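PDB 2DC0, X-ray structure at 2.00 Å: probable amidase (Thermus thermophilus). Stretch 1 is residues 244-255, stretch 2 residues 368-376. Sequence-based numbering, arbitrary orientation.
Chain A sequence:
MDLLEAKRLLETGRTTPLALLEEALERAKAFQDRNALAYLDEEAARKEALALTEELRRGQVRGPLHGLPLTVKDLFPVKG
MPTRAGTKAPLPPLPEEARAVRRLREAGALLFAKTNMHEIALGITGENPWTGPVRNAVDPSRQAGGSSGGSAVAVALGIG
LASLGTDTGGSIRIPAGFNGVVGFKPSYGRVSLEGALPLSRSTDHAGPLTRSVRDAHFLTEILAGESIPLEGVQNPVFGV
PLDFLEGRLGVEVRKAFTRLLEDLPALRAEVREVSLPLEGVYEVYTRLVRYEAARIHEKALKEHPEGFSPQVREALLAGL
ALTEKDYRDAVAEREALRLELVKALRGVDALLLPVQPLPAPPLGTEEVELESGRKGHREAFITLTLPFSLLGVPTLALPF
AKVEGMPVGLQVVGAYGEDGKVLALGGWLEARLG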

# COMPACT_ATOMS: atom_id res chain seq x y z
N PHE A 244 13.40 -15.22 -1.75
CA PHE A 244 12.86 -14.60 -2.95
C PHE A 244 13.82 -14.79 -4.13
O PHE A 244 13.40 -15.01 -5.27
CB PHE A 244 12.64 -13.11 -2.73
CG PHE A 244 12.14 -12.38 -3.94
CD1 PHE A 244 10.84 -12.56 -4.39
CD2 PHE A 244 12.98 -11.53 -4.65
CE1 PHE A 244 10.38 -11.90 -5.54
CE2 PHE A 244 12.54 -10.86 -5.80
CZ PHE A 244 11.24 -11.05 -6.24
N LEU A 245 15.12 -14.69 -3.86
CA LEU A 245 16.14 -14.81 -4.91
C LEU A 245 16.49 -16.24 -5.31
O LEU A 245 17.08 -16.48 -6.36
CB LEU A 245 17.42 -14.10 -4.46
CG LEU A 245 17.34 -12.58 -4.29
CD1 LEU A 245 18.64 -12.07 -3.68
CD2 LEU A 245 17.09 -11.92 -5.64
N GLU A 246 16.13 -17.19 -4.46
CA GLU A 246 16.41 -18.59 -4.71
C GLU A 246 16.05 -19.03 -6.13
O GLU A 246 14.89 -18.99 -6.53
CB GLU A 246 15.65 -19.44 -3.69
CG GLU A 246 15.97 -20.91 -3.73
CD GLU A 246 15.45 -21.63 -2.51
OE1 GLU A 246 16.05 -21.46 -1.43
OE2 GLU A 246 14.44 -22.34 -2.63
N GLY A 247 17.07 -19.43 -6.89
CA GLY A 247 16.86 -19.89 -8.25
C GLY A 247 16.53 -18.83 -9.30
O GLY A 247 16.29 -19.16 -10.46
N ARG A 248 16.52 -17.56 -8.92
CA ARG A 248 16.18 -16.51 -9.87
C ARG A 248 17.35 -15.70 -10.40
O ARG A 248 17.16 -14.73 -11.14
CB ARG A 248 15.11 -15.59 -9.28
CG ARG A 248 13.79 -16.31 -9.01
CD ARG A 248 12.62 -15.34 -8.98
NE ARG A 248 11.34 -16.00 -8.69
CZ ARG A 248 10.59 -16.66 -9.58
NH1 ARG A 248 10.97 -16.77 -10.84
NH2 ARG A 248 9.44 -17.20 -9.19
N LEU A 249 18.57 -16.09 -10.04
CA LEU A 249 19.76 -15.40 -10.51
C LEU A 249 20.58 -16.31 -11.40
O LEU A 249 20.49 -17.54 -11.30
CB LEU A 249 20.62 -14.97 -9.31
CG LEU A 249 20.00 -13.96 -8.34
CD1 LEU A 249 20.98 -13.67 -7.22
CD2 LEU A 249 19.65 -12.69 -9.09
N GLY A 250 21.37 -15.72 -12.30
CA GLY A 250 22.23 -16.52 -13.14
C GLY A 250 23.44 -16.82 -12.28
O GLY A 250 23.76 -16.05 -11.38
N VAL A 251 24.12 -17.94 -12.53
CA VAL A 251 25.30 -18.33 -11.75
C VAL A 251 26.35 -17.23 -11.53
O VAL A 251 26.85 -17.08 -10.41
CB VAL A 251 26.01 -19.55 -12.40
CG1 VAL A 251 27.30 -19.87 -11.64
CG2 VAL A 251 25.08 -20.77 -12.36
N GLU A 252 26.67 -16.47 -12.57
CA GLU A 252 27.68 -15.42 -12.46
C GLU A 252 27.25 -14.21 -11.63
O GLU A 252 28.06 -13.63 -10.91
CB GLU A 252 28.13 -14.94 -13.85
CG GLU A 252 28.87 -15.99 -14.69
CD GLU A 252 29.99 -16.70 -13.93
OE1 GLU A 252 30.85 -16.02 -13.34
OE2 GLU A 252 30.00 -17.95 -13.93
N VAL A 253 25.98 -13.81 -11.75
CA VAL A 253 25.49 -12.68 -10.97
C VAL A 253 25.38 -13.13 -9.52
O VAL A 253 25.62 -12.36 -8.59
CB VAL A 253 24.13 -12.19 -11.51
CG1 VAL A 253 23.47 -11.22 -10.54
CG2 VAL A 253 24.34 -11.49 -12.86
N ARG A 254 25.03 -14.40 -9.33
CA ARG A 254 24.93 -14.96 -7.99
C ARG A 254 26.29 -14.82 -7.31
O ARG A 254 26.38 -14.44 -6.15
CB ARG A 254 24.57 -16.44 -8.06
CG ARG A 254 24.52 -17.12 -6.71
CD ARG A 254 23.08 -17.39 -6.35
NE ARG A 254 22.64 -16.64 -5.19
CZ ARG A 254 21.38 -16.57 -4.80
NH1 ARG A 254 20.43 -17.19 -5.49
NH2 ARG A 254 21.07 -15.88 -3.71
N LYS A 255 27.35 -15.13 -8.06
CA LYS A 255 28.70 -15.04 -7.52
C LYS A 255 29.09 -13.60 -7.21
O LYS A 255 29.69 -13.32 -6.16
CB LYS A 255 29.70 -15.66 -8.51
CG LYS A 255 29.51 -17.18 -8.65
CD LYS A 255 30.19 -17.75 -9.89
CE LYS A 255 31.70 -17.61 -9.83
NZ LYS A 255 32.32 -18.28 -11.02
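Stretch 2 368-376: VELESGRKG

Two segments far apart in sequence can be joined when a side chain on a turn bonds to a linker's backbone and to a nearby arginine, and the probable amidase of Thermus thermophilus offers a compact example. Stretch 1 links two helices. The first ends at Leu245, Glu246 being the first residue to leave helical angles, and a type II beta turn from Leu245 to Arg248 follows, closed by a hydrogen bond from Arg248 N to Leu245 O (2.8 Å). Gly247 has a positive phi of 73°, a value that favours glycine. The chain then extends through Leu249 and Gly250, and Gly250 serves as N-cap of the second helix, whose first backbone bond runs from Arg254 N to Gly250 O (2.9 Å).

Stretch 2 is a beta hairpin. Its strands are paired by reciprocal bonds, Val368 N to Lys375 O and Lys375 N to Val368 O, both 3.0 Å, and a type I turn from Leu370 to Gly373 reverses the chain. Gly373, with phi 121° and psi -177°, adopts angles at which a CB would be jammed against the preceding carbonyl oxygen.

The hairpin turn lies along the linker with the two chains running in opposite senses: Gly250 CA is 4.3 Å from Leu370 CA, while Gly247 CA is 4.8 Å from Ser372 CA. Between these points Glu371 N donates to Leu249 O at 2.9 Å, a well-aligned bond that fixes the register. A water extends the backbone connection, accepting from Val251 N and donating to Glu369 O, each at 3.0 Å, so the start of the helix is also linked to the strand through solvent.

Among the side chains, Glu371 dominates, with 132 Å² covered by stretch 1 out of a total buried area of 440 Å² summed over both sides. Its CA-to-CB bond points sideways, yet the carboxylate reaches the linker. There Glu371 OE2 accepts from Leu249 N at 3.1 Å, so Leu249 is held through both its amide and its carbonyl by one residue. The same oxygen lies 3.1 Å from Gly247 N. From the second helix, the CA-to-CB bond of Arg254 points toward the hairpin, and the residue completes the arrangement with a salt bridge, Arg254 NH1 to Glu371 OE2 at 3.0 Å. The carboxylate thus gathers linker and helix around a single oxygen.

Ser372, whose CA-to-CB bond also points toward stretch 1, adds a second anchor: Ser372 OG donates to Gly247 O at 2.7 Å. The close backbone approach here depends on the absence of a side chain at Gly247, since an ideal CB would fall only 3.3 Å from Ser372 CB. Looser contacts complete the interface: Leu370 CD1 lies 3.9 Å from Gly247 O, and Val251 CG2 rests 4.2 Å from Glu371 CB. Arg248 NH1 and Lys375 NZ come within 3.1 Å; as two donors of like charge they form no bond, and this proximity should not be counted among the attractions that hold the hairpin in place.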

# COMPACT_ATOMS: atom_id res chain seq x y z
N VAL A 368 16.54 -17.65 -21.38
CA VAL A 368 17.84 -17.51 -20.76
C VAL A 368 18.13 -18.64 -19.78
O VAL A 368 17.24 -19.41 -19.42
CB VAL A 368 17.96 -16.17 -20.02
CG1 VAL A 368 17.70 -15.02 -20.99
CG2 VAL A 368 16.96 -16.12 -18.86
N GLU A 369 19.38 -18.71 -19.35
CA GLU A 369 19.82 -19.73 -18.41
C GLU A 369 20.01 -19.18 -17.01
O GLU A 369 20.91 -18.38 -16.77
CB GLU A 369 21.14 -20.34 -18.89
CG GLU A 369 20.99 -21.63 -19.67
CD GLU A 369 20.35 -22.73 -18.84
OE1 GLU A 369 20.87 -23.03 -17.74
OE2 GLU A 369 19.33 -23.30 -19.28
N LEU A 370 19.15 -19.60 -16.08
CA LEU A 370 19.27 -19.18 -14.69
C LEU A 370 19.89 -20.34 -13.93
O LEU A 370 20.02 -21.44 -14.47
CB LEU A 370 17.90 -18.85 -14.10
CG LEU A 370 17.12 -17.71 -14.74
CD1 LEU A 370 15.85 -17.45 -13.94
CD2 LEU A 370 17.99 -16.46 -14.78
N GLU A 371 20.26 -20.11 -12.68
CA GLU A 371 20.87 -21.14 -11.86
C GLU A 371 19.92 -22.34 -11.68
O GLU A 371 20.36 -23.45 -11.36
CB GLU A 371 21.28 -20.56 -10.49
CG GLU A 371 20.11 -20.14 -9.59
CD GLU A 371 20.51 -19.07 -8.58
OE1 GLU A 371 21.70 -19.04 -8.18
OE2 GLU A 371 19.65 -18.26 -8.17
N SER A 372 18.63 -22.11 -11.90
CA SER A 372 17.62 -23.16 -11.74
C SER A 372 17.13 -23.74 -13.07
O SER A 372 16.21 -24.56 -13.08
CB SER A 372 16.42 -22.60 -10.98
OG SER A 372 15.85 -21.52 -11.69
N GLY A 373 17.72 -23.32 -14.18
CA GLY A 373 17.31 -23.84 -15.47
C GLY A 373 16.83 -22.75 -16.42
O GLY A 373 16.88 -21.57 -16.09
N ARG A 374 16.37 -23.15 -17.61
CA ARG A 374 15.90 -22.18 -18.60
C ARG A 374 14.68 -21.43 -18.10
O ARG A 374 13.90 -21.95 -17.31
CB ARG A 374 15.57 -22.88 -19.92
CG ARG A 374 16.68 -23.76 -20.46
CD ARG A 374 16.59 -23.91 -21.98
NE ARG A 374 16.89 -22.66 -22.66
CZ ARG A 374 18.06 -22.03 -22.60
NH1 ARG A 374 19.05 -22.54 -21.87
NH2 ARG A 374 18.25 -20.89 -23.25
N LYS A 375 14.51 -20.20 -18.57
CA LYS A 375 13.38 -19.40 -18.16
C LYS A 375 13.09 -18.35 -19.23
O LYS A 375 14.01 -17.85 -19.87
CB LYS A 375 13.69 -18.70 -16.83
CG LYS A 375 12.47 -18.36 -15.99
CD LYS A 375 11.87 -19.61 -15.37
CE LYS A 375 10.59 -19.30 -14.60
NZ LYS A 375 10.83 -18.31 -13.50
N GLY A 376 11.81 -18.04 -19.43
CA GLY A 376 11.46 -17.04 -20.41
C GLY A 376 12.13 -15.73 -20.03
O GLY A 376 12.28 -15.44 -18.84
O HOH W 1 23.28 -19.14 -15.15